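Local coordinates for protein nicotinamide-nucleotide adenylyltransferase NadR family / Ribosylnicotinamide kinase (Lactococcus lactis subsp. cremoris, PDB 6GYE) that probably phosphorylates nicotinamide riboside with its kinase domain and may adenylylate the resulting mononucleotide with a nucleotidyltransferase-like domain, steps toward NAD+, at residues G21-Q33 with W168-S180. Sequence-based numbering, arbitrary orientation.
Sequences GTFAPLHTGHQQQ and WTHINRVFRRHFS. With NNR (Nicotinamide riboside), chain I; SO4 (sulfate ion), chain E; SO4 (sulfate ion), chain D.
N172 ND2 donates to Q31 OE1 at 2.8 Å, the shortest hydrogen bond between 21-33 and 168-180. The two amide planes stand 88° apart; the bond lies near N172's own amide plane, and the donor sits above the carbonyl plane of Q31. The contact joins the HTGH sequence 27-30, the N-cap and first turn of helix 28-40 and consistent with the HIGH-type motif of nucleotidyltransferases, to the connection running into strand 181-187 of the P-loop kinase-like part. A single beta bridge pairs H27 with I171: N172 N gives to L26 O (3.1 Å), and T28 N to H170 O (2.9 Å). With chi1 at 180°, the N172 amide is carried away from its own backbone N and against L26 CD2, while OD1 accepts from V174 N in an Asx turn. Replacing N172 by an alanine is likely to leave Q31 OE1 without this donor, V174 N without its turn acceptor and a gap beside L26 CD2. Deeper in, P25, preceded by a cis peptide bond, presses CB on F175 CD2 (3.6 Å); its CA and L26 N share one face of that ring, and Y69 meets F175 edge-to-face. H27 N donates to H30 ND1 in the plane of that ring as part of a capping box, and H27 ND1 accepts from G29 N. H30 NE2 reaches O1 of a sulfate at 2.7 Å, with an N-H...O angle of 176°.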
loop_
_atom_site.group_PDB
_atom_site.type_symbol
_atom_site.label_atom_id
_atom_site.label_comp_id
_atom_site.label_asym_id
_atom_site.label_seq_id
_atom_site.Cartn_x
_atom_site.Cartn_y
_atom_site.Cartn_z
ATOM N N GLY A 21 0.976 18.529 8.956
ATOM C CA GLY A 21 1.424 17.905 7.720
ATOM C C GLY A 21 0.237 17.365 6.956
ATOM O O GLY A 21 -0.861 17.224 7.501
ATOM N N THR A 22 0.479 17.069 5.673
ATOM C CA THR A 22 -0.464 16.256 4.898
ATOM C C THR A 22 -0.157 14.754 5.012
ATOM O O THR A 22 -1.080 13.930 5.003
ATOM C CB THR A 22 -0.485 16.685 3.428
ATOM O OG1 THR A 22 0.848 16.790 2.942
ATOM C CG2 THR A 22 -1.157 18.038 3.263
ATOM N N PHE A 23 1.121 14.380 5.097
ATOM C CA PHE A 23 1.558 13.005 5.382
ATOM C C PHE A 23 1.112 12.005 4.314
ATOM O O PHE A 23 0.453 10.998 4.599
ATOM C CB PHE A 23 1.061 12.558 6.757
ATOM C CG PHE A 23 1.482 13.449 7.870
ATOM C CD1 PHE A 23 2.800 13.483 8.276
ATOM C CD2 PHE A 23 0.556 14.258 8.517
ATOM C CE1 PHE A 23 3.198 14.307 9.317
ATOM C CE2 PHE A 23 0.937 15.061 9.569
ATOM C CZ PHE A 23 2.263 15.088 9.971
ATOM N N ALA A 24 1.508 12.287 3.077
ATOM C CA ALA A 24 1.185 11.469 1.908
ATOM C C ALA A 24 2.464 11.148 1.139
ATOM O O ALA A 24 2.636 11.581 -0.006
ATOM C CB ALA A 24 0.178 12.189 1.010
ATOM N N PRO A 25 3.373 10.350 1.725
ATOM C CA PRO A 25 3.291 9.630 2.996
ATOM C C PRO A 25 4.040 10.264 4.152
ATOM O O PRO A 25 4.839 11.164 3.949
ATOM C CB PRO A 25 3.950 8.305 2.647
ATOM C CG PRO A 25 5.100 8.755 1.750
ATOM C CD PRO A 25 4.586 9.955 0.983
ATOM N N LEU A 26 3.767 9.774 5.360
ATOM C CA LEU A 26 4.663 9.976 6.491
ATOM C C LEU A 26 6.024 9.353 6.192
ATOM O O LEU A 26 6.097 8.231 5.683
ATOM C CB LEU A 26 4.050 9.342 7.741
ATOM C CG LEU A 26 4.874 9.288 9.026
ATOM C CD1 LEU A 26 5.057 10.677 9.590
ATOM C CD2 LEU A 26 4.148 8.404 10.038
ATOM N N HIS A 27 7.107 10.075 6.486
ATOM C CA HIS A 27 8.445 9.521 6.276
ATOM C C HIS A 27 9.363 9.956 7.411
ATOM O O HIS A 27 8.957 10.681 8.324
ATOM C CB HIS A 27 9.013 9.899 4.900
ATOM C CG HIS A 27 9.156 11.373 4.675
ATOM N ND1 HIS A 27 10.139 12.131 5.281
ATOM C CD2 HIS A 27 8.451 12.226 3.892
ATOM C CE1 HIS A 27 10.025 13.390 4.887
ATOM N NE2 HIS A 27 9.013 13.472 4.042
ATOM N N THR A 28 10.618 9.491 7.360
ATOM C CA THR A 28 11.498 9.674 8.508
ATOM C C THR A 28 11.859 11.139 8.734
ATOM O O THR A 28 12.191 11.504 9.869
ATOM C CB THR A 28 12.777 8.825 8.371
ATOM O OG1 THR A 28 13.389 9.078 7.130
ATOM C CG2 THR A 28 12.461 7.355 8.403
ATOM N N GLY A 29 11.800 11.984 7.694
ATOM C CA GLY A 29 11.982 13.415 7.908
ATOM C C GLY A 29 10.949 13.985 8.869
ATOM O O GLY A 29 11.296 14.687 9.822
ATOM N N HIS A 30 9.661 13.679 8.635
ATOM C CA HIS A 30 8.619 14.009 9.606
ATOM C C HIS A 30 8.972 13.463 10.978
ATOM O O HIS A 30 8.877 14.170 11.998
ATOM C CB HIS A 30 7.268 13.427 9.178
ATOM C CG HIS A 30 6.715 13.998 7.908
ATOM N ND1 HIS A 30 6.459 13.221 6.798
ATOM C CD2 HIS A 30 6.303 15.250 7.597
ATOM C CE1 HIS A 30 5.953 13.981 5.841
ATOM N NE2 HIS A 30 5.844 15.214 6.303
ATOM N N GLN A 31 9.343 12.181 11.022
ATOM C CA GLN A 31 9.438 11.493 12.301
ATOM C C GLN A 31 10.555 12.072 13.151
ATOM O O GLN A 31 10.404 12.197 14.369
ATOM C CB GLN A 31 9.610 9.995 12.065
ATOM C CG GLN A 31 8.347 9.407 11.476
ATOM C CD GLN A 31 8.536 8.062 10.782
ATOM O OE1 GLN A 31 7.651 7.611 10.060
ATOM N NE2 GLN A 31 9.691 7.429 10.984
ATOM N N GLN A 32 11.679 12.430 12.527
ATOM C CA GLN A 32 12.764 13.046 13.280
ATOM C C GLN A 32 12.334 14.384 13.860
ATOM O O GLN A 32 12.698 14.715 14.992
ATOM C CB GLN A 32 14.006 13.188 12.397
ATOM C CG GLN A 32 14.706 11.843 12.234
ATOM C CD GLN A 32 15.213 11.590 10.823
ATOM O OE1 GLN A 32 15.620 12.510 10.121
ATOM N NE2 GLN A 32 15.133 10.336 10.382
ATOM N N GLN A 33 11.551 15.162 13.107
ATOM C CA GLN A 33 11.088 16.439 13.643
ATOM C C GLN A 33 10.097 16.225 14.773
ATOM O O GLN A 33 10.156 16.924 15.794
ATOM C CB GLN A 33 10.459 17.304 12.548
ATOM C CG GLN A 33 11.478 17.908 11.590
ATOM C CD GLN A 33 10.904 19.048 10.771
ATOM O OE1 GLN A 33 9.694 19.127 10.548
ATOM N NE2 GLN A 33 11.776 19.940 10.313
ATOM N N TRP A 168 12.681 3.831 -0.286
ATOM C CA TRP A 168 11.833 2.915 0.459
ATOM C C TRP A 168 12.089 2.964 1.961
ATOM O O TRP A 168 11.141 3.004 2.757
ATOM C CB TRP A 168 12.073 1.513 -0.080
ATOM C CG TRP A 168 11.170 0.488 0.427
ATOM C CD1 TRP A 168 11.423 -0.447 1.405
ATOM C CD2 TRP A 168 9.822 0.288 0.002
ATOM N NE1 TRP A 168 10.297 -1.242 1.591
ATOM C CE2 TRP A 168 9.305 -0.809 0.742
ATOM C CE3 TRP A 168 9.002 0.923 -0.942
ATOM C CZ2 TRP A 168 8.004 -1.286 0.559
ATOM C CZ3 TRP A 168 7.709 0.457 -1.119
ATOM C CH2 TRP A 168 7.224 -0.642 -0.375
ATOM N N THR A 169 13.362 2.914 2.374
ATOM C CA THR A 169 13.639 2.778 3.800
ATOM C C THR A 169 13.160 3.982 4.608
ATOM O O THR A 169 12.973 3.858 5.818
ATOM C CB THR A 169 15.134 2.547 4.057
ATOM O OG1 THR A 169 15.890 3.649 3.551
ATOM C CG2 THR A 169 15.617 1.248 3.434
ATOM N N HIS A 170 12.921 5.125 3.970
ATOM C CA HIS A 170 12.453 6.309 4.675
ATOM C C HIS A 170 10.944 6.399 4.777
ATOM O O HIS A 170 10.452 7.217 5.559
ATOM C CB HIS A 170 12.999 7.575 4.002
ATOM C CG HIS A 170 14.491 7.663 4.050
ATOM N ND1 HIS A 170 15.232 8.342 3.111
ATOM C CD2 HIS A 170 15.384 7.117 4.908
ATOM C CE1 HIS A 170 16.515 8.224 3.398
ATOM N NE2 HIS A 170 16.635 7.486 4.486
ATOM N N ILE A 171 10.211 5.589 4.012
ATOM C CA ILE A 171 8.757 5.558 4.105
ATOM C C ILE A 171 8.344 4.884 5.408
ATOM O O ILE A 171 8.854 3.815 5.758
ATOM C CB ILE A 171 8.159 4.810 2.906
ATOM C CG1 ILE A 171 8.684 5.382 1.595
ATOM C CG2 ILE A 171 6.626 4.849 2.955
ATOM C CD1 ILE A 171 8.203 4.590 0.381
ATOM N N ASN A 172 7.407 5.498 6.128
ATOM C CA ASN A 172 6.869 4.862 7.323
ATOM C C ASN A 172 6.190 3.540 6.955
ATOM O O ASN A 172 5.453 3.461 5.968
ATOM C CB ASN A 172 5.880 5.794 8.025
ATOM C CG ASN A 172 5.276 5.164 9.289
ATOM O OD1 ASN A 172 4.298 4.406 9.229
ATOM N ND2 ASN A 172 5.878 5.461 10.435
ATOM N N ARG A 173 6.417 2.503 7.781
ATOM C CA ARG A 173 6.035 1.137 7.399
ATOM C C ARG A 173 4.540 0.987 7.119
ATOM O O ARG A 173 4.158 0.246 6.203
ATOM C CB ARG A 173 6.479 0.151 8.480
ATOM C CG ARG A 173 8.002 -0.015 8.495
ATOM C CD ARG A 173 8.460 -0.966 9.575
ATOM N NE ARG A 173 9.913 -0.908 9.729
ATOM C CZ ARG A 173 10.772 -1.634 9.010
ATOM N NH1 ARG A 173 10.327 -2.481 8.080
ATOM N NH2 ARG A 173 12.080 -1.517 9.216
ATOM N N VAL A 174 3.689 1.718 7.840
ATOM C CA VAL A 174 2.248 1.647 7.596
ATOM C C VAL A 174 1.896 2.079 6.177
ATOM O O VAL A 174 0.893 1.628 5.611
ATOM C CB VAL A 174 1.498 2.489 8.645
ATOM C CG1 VAL A 174 0.000 2.365 8.441
ATOM C CG2 VAL A 174 1.875 2.010 10.046
ATOM N N PHE A 175 2.706 2.938 5.573
ATOM C CA PHE A 175 2.416 3.404 4.226
ATOM C C PHE A 175 3.022 2.522 3.142
ATOM O O PHE A 175 2.748 2.762 1.961
ATOM C CB PHE A 175 2.925 4.850 4.033
ATOM C CG PHE A 175 2.084 5.896 4.726
ATOM C CD1 PHE A 175 2.217 6.131 6.087
ATOM C CD2 PHE A 175 1.133 6.621 4.014
ATOM C CE1 PHE A 175 1.424 7.078 6.728
ATOM C CE2 PHE A 175 0.336 7.579 4.643
ATOM C CZ PHE A 175 0.486 7.812 5.998
ATOM N N ARG A 176 3.819 1.503 3.500
ATOM C CA ARG A 176 4.654 0.845 2.491
ATOM C C ARG A 176 3.839 -0.004 1.522
ATOM O O ARG A 176 4.182 -0.098 0.335
ATOM C CB ARG A 176 5.755 0.021 3.154
ATOM C CG ARG A 176 6.905 0.924 3.630
ATOM C CD ARG A 176 8.043 0.150 4.288
ATOM N NE ARG A 176 9.002 1.057 4.919
ATOM C CZ ARG A 176 10.193 0.676 5.381
ATOM N NH1 ARG A 176 10.591 -0.594 5.280
ATOM N NH2 ARG A 176 10.990 1.563 5.962
ATOM N N ARG A 177 2.776 -0.643 2.005
ATOM C CA ARG A 177 1.962 -1.489 1.137
ATOM C C ARG A 177 1.434 -0.706 -0.056
ATOM O O ARG A 177 1.473 -1.189 -1.198
ATOM C CB ARG A 177 0.816 -2.102 1.948
ATOM C CG ARG A 177 -0.378 -2.524 1.117
ATOM C CD ARG A 177 -1.451 -3.150 1.990
ATOM N NE ARG A 177 -2.364 -2.187 2.603
ATOM C CZ ARG A 177 -2.277 -1.758 3.865
ATOM N NH1 ARG A 177 -1.302 -2.200 4.671
ATOM N NH2 ARG A 177 -3.171 -0.883 4.324
ATOM N N HIS A 178 0.983 0.530 0.191
ATOM C CA HIS A 178 0.418 1.358 -0.869
ATOM C C HIS A 178 1.416 1.596 -1.993
ATOM O O HIS A 178 1.029 1.662 -3.170
ATOM C CB HIS A 178 -0.050 2.691 -0.288
ATOM C CG HIS A 178 -0.624 3.624 -1.307
ATOM N ND1 HIS A 178 -1.941 3.563 -1.712
ATOM C CD2 HIS A 178 -0.060 4.638 -2.009
ATOM C CE1 HIS A 178 -2.164 4.503 -2.615
ATOM N NE2 HIS A 178 -1.038 5.165 -2.818
ATOM N N PHE A 179 2.698 1.756 -1.658
ATOM C CA PHE A 179 3.704 2.121 -2.658
ATOM C C PHE A 179 4.425 0.918 -3.237
ATOM O O PHE A 179 5.349 1.084 -4.040
ATOM C CB PHE A 179 4.728 3.085 -2.061
ATOM C CG PHE A 179 4.176 4.445 -1.792
ATOM C CD1 PHE A 179 3.979 5.340 -2.824
ATOM C CD2 PHE A 179 3.814 4.814 -0.511
ATOM C CE1 PHE A 179 3.449 6.593 -2.573
ATOM C CE2 PHE A 179 3.281 6.062 -0.258
ATOM C CZ PHE A 179 3.099 6.950 -1.280
ATOM N N SER A 180 4.054 -0.282 -2.812
ATOM C CA SER A 180 4.776 -1.473 -3.221
ATOM C C SER A 180 4.512 -1.785 -4.690
ATOM O O SER A 180 3.398 -1.610 -5.188
ATOM C CB SER A 180 4.373 -2.653 -2.335
ATOM O OG SER A 180 5.154 -3.757 -2.692
HETATM O O2R NNR I . -2.866 -6.826 1.929
HETATM C C2R NNR I . -3.045 -5.897 0.851
HETATM C C3R NNR I . -3.802 -4.644 1.272
HETATM O O3R NNR I . -4.185 -4.665 2.654
HETATM C C4R NNR I . -5.043 -4.586 0.396
HETATM C C5R NNR I . -5.077 -3.307 -0.430
HETATM O O5R NNR I . -6.236 -3.313 -1.271
HETATM O O4R NNR I . -5.023 -5.721 -0.474
HETATM C C1R NNR I . -3.872 -6.540 -0.251
HETATM N N1 NNR I . -3.079 -6.624 -1.478
HETATM C C2 NNR I . -3.162 -7.719 -2.245
HETATM C C6 NNR I . -2.279 -5.605 -1.819
HETATM C C5 NNR I . -1.514 -5.658 -2.979
HETATM C C4 NNR I . -1.583 -6.782 -3.790
HETATM C C3 NNR I . -2.420 -7.824 -3.416
HETATM C C7 NNR I . -2.521 -9.054 -4.267
HETATM O O7 NNR I . -2.877 -10.105 -3.759
HETATM N N7 NNR I . -2.218 -8.967 -5.562
HETATM S S SO4 E . 3.840 17.195 3.928
HETATM O O1 SO4 E . 4.964 17.327 4.848
HETATM O O2 SO4 E . 3.652 15.796 3.525
HETATM O O3 SO4 E . 2.682 17.708 4.651
HETATM O O4 SO4 E . 4.053 17.963 2.703
HETATM S S SO4 D . -3.593 1.011 0.586
HETATM O O1 SO4 D . -2.691 1.461 1.630
HETATM O O2 SO4 D . -4.497 0.007 1.150
HETATM O O3 SO4 D . -4.395 2.117 0.080
HETATM O O4 SO4 D . -2.826 0.459 -0.529
#